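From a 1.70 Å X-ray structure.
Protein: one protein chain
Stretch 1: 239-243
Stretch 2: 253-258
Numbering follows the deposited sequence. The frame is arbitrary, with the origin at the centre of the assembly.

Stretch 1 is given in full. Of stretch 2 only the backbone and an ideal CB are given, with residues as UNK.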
# COMPACT_ATOMS: atom_id res chain seq x y z
N ASN A 239 -1.21 -20.47 13.19
CA ASN A 239 -1.93 -20.96 14.39
C ASN A 239 -3.28 -20.27 14.57
O ASN A 239 -4.14 -20.77 15.29
CB ASN A 239 -1.05 -20.95 15.67
CG ASN A 239 -0.86 -19.58 16.30
OD1 ASN A 239 -1.70 -18.66 16.22
ND2 ASN A 239 0.29 -19.43 16.96
N GLY A 240 -3.47 -19.15 13.87
CA GLY A 240 -4.76 -18.46 13.80
C GLY A 240 -5.17 -17.69 15.04
O GLY A 240 -6.24 -17.07 15.06
N LYS A 241 -4.33 -17.68 16.06
CA LYS A 241 -4.66 -16.98 17.29
C LYS A 241 -4.61 -15.49 17.08
O LYS A 241 -3.84 -14.98 16.26
CB LYS A 241 -3.70 -17.39 18.43
CG LYS A 241 -3.94 -18.82 18.87
CD LYS A 241 -2.79 -19.47 19.65
CE LYS A 241 -2.20 -18.60 20.72
NZ LYS A 241 -1.33 -19.41 21.65
N ILE A 242 -5.46 -14.80 17.84
CA ILE A 242 -5.50 -13.35 17.85
C ILE A 242 -4.66 -12.82 18.99
O ILE A 242 -4.97 -13.03 20.16
CB ILE A 242 -6.94 -12.80 17.97
CG1 ILE A 242 -7.81 -13.32 16.82
CG2 ILE A 242 -6.94 -11.28 17.97
CD1 ILE A 242 -9.31 -13.15 17.08
N TYR A 243 -3.56 -12.17 18.65
CA TYR A 243 -2.65 -11.60 19.63
C TYR A 243 -2.98 -10.14 19.87
O TYR A 243 -3.17 -9.38 18.92
CB TYR A 243 -1.18 -11.78 19.20
CG TYR A 243 -0.71 -13.24 19.18
CD1 TYR A 243 -1.10 -14.12 18.15
CD2 TYR A 243 0.13 -13.74 20.17
CE1 TYR A 243 -0.67 -15.44 18.12
CE2 TYR A 243 0.56 -15.08 20.16
CZ TYR A 243 0.17 -15.92 19.11
OH TYR A 243 0.58 -17.24 19.09
N UNK A 253 -1.19 -10.84 25.00
CA UNK A 253 -2.20 -11.83 25.28
C UNK A 253 -2.65 -12.45 23.97
O UNK A 253 -2.38 -11.90 22.88
CB UNK A 253 -3.38 -11.22 26.04
N UNK A 254 -3.41 -13.54 24.05
CA UNK A 254 -4.07 -14.07 22.86
C UNK A 254 -5.42 -14.69 23.14
O UNK A 254 -5.70 -15.15 24.26
CB UNK A 254 -3.17 -15.11 22.19
N UNK A 255 -6.21 -14.75 22.08
CA UNK A 255 -7.46 -15.46 22.02
C UNK A 255 -7.45 -16.36 20.79
O UNK A 255 -7.14 -15.92 19.67
CB UNK A 255 -8.64 -14.49 21.99
N UNK A 256 -7.76 -17.64 21.00
CA UNK A 256 -7.81 -18.62 19.91
C UNK A 256 -9.23 -18.81 19.41
O UNK A 256 -10.04 -19.46 20.09
CB UNK A 256 -7.24 -19.96 20.37
N UNK A 257 -9.54 -18.33 18.20
CA UNK A 257 -10.94 -18.39 17.77
C UNK A 257 -11.45 -19.79 17.50
O UNK A 257 -12.67 -20.00 17.54
CB UNK A 257 -11.12 -17.55 16.51
N UNK A 258 -10.55 -20.74 17.24
CA UNK A 258 -10.97 -22.13 17.01
C UNK A 258 -11.47 -22.81 18.29
O UNK A 258 -12.38 -23.63 18.25
CB UNK A 258 -9.81 -22.93 16.42

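Position 253 opens the stretch, within a strand already under way, and its CA-to-CB bond points away from stretch 1; no atom of that stretch lies near the ideal CB. Stretch 1 therefore sets no rule for the side chain, and many residues would serve. What matters is the backbone: the carbonyl O lies 3.3 Å from Tyr243 CA, a CA-H...O contact. The deposited residue is Ser253, whose OG finds its hydrogen bond elsewhere in the structure.

Position 254 is a non-hydrogen-bonded antiparallel partner of Tyr243, and its CB shares a sheet face with that ring. The ideal CB sits 3.4 Å from Ile242 O, 3.9 Å from Lys241 CE and 4.1 Å from Tyr243 CD2, so space close to the backbone is tight. A small residue such as alanine, serine, or perhaps threonine would suit. It is Ser254. Its CB lies over one face of the Tyr243 ring, 4.2 Å from the centroid and 15° off the normal, a CH-pi contact; its OG, in the p rotamer, comes within 3.3 Å of Lys241 CE. Ser254 CA also approaches Ile242 O at 3.0 Å.

Position 255 pairs with Ile242 through two backbone hydrogen bonds, Ile242 N to the O of 255 at 2.7 Å and the N of 255 to Ile242 O at 2.9 Å. The bonds are made by the backbone and ask of the side chain only that the residue keep its N-H, which rules out proline. The CB lies on the same face as Ile242, so a beta-branched or aromatic residue would extend an apolar patch. Tyr255 does so: in the t rotamer, its ring presents an edge to Ile242 CD1, which lies 4.2 Å from Tyr255 CD2.

Position 256 points sideways, its ideal CB 3.8 Å from Lys241 CG. The lysine stem offers packing to an aliphatic group, while the carbonyl of Asn239 could be reached through water by a polar one. Aspartate, asparagine or threonine are plausible. Asp256 packs its CB 3.8 Å from Lys241 CG. One water donates to Asn239 O and to Asp256 OD1, its O 2.7 Å from each; a second donates to Asn239 O and to Asp256 OD2, its O 3.0 Å from the first and 3.1 Å from the second. OD1 also accepts from the backbone N of residue 258.

Position 257 has phi -69° and psi -22°, and no hydrogen bond from its N to stretch 1. Proline fits, as would a modest aliphatic residue reaching Ile242 CD1. Pro257 sets CG 4.2 Å from Ile242 CD1 and CD 3.3 Å from Gly240 O.

Position 258 points its CA-to-CB bond toward stretch 1, but nothing of that stretch lies within 5.5 Å of the ideal CB, so little is demanded; it is Ala258.

Stretch 2, residues 253-258: SSYDPA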
# COMPACT_ATOMS: atom_id res chain seq x y z
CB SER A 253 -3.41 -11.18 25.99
OG SER A 253 -3.03 -10.51 27.21
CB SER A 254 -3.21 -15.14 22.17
OG SER A 254 -3.14 -16.32 22.94
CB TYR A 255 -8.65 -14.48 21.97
CG TYR A 255 -9.97 -15.19 21.74
CD1 TYR A 255 -10.66 -15.77 22.79
CD2 TYR A 255 -10.50 -15.31 20.47
CE1 TYR A 255 -11.85 -16.44 22.58
CE2 TYR A 255 -11.70 -15.96 20.25
CZ TYR A 255 -12.38 -16.53 21.31
OH TYR A 255 -13.58 -17.19 21.07
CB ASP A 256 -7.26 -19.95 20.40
CG ASP A 256 -7.13 -20.98 19.29
OD1 ASP A 256 -7.69 -20.78 18.20
OD2 ASP A 256 -6.45 -21.98 19.51
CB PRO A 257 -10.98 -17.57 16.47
CG PRO A 257 -9.58 -17.24 16.13
CD PRO A 257 -8.67 -17.64 17.23
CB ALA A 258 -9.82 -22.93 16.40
O HOH W 1 -6.84 -21.01 15.60
O HOH W 2 -3.96 -22.58 17.71
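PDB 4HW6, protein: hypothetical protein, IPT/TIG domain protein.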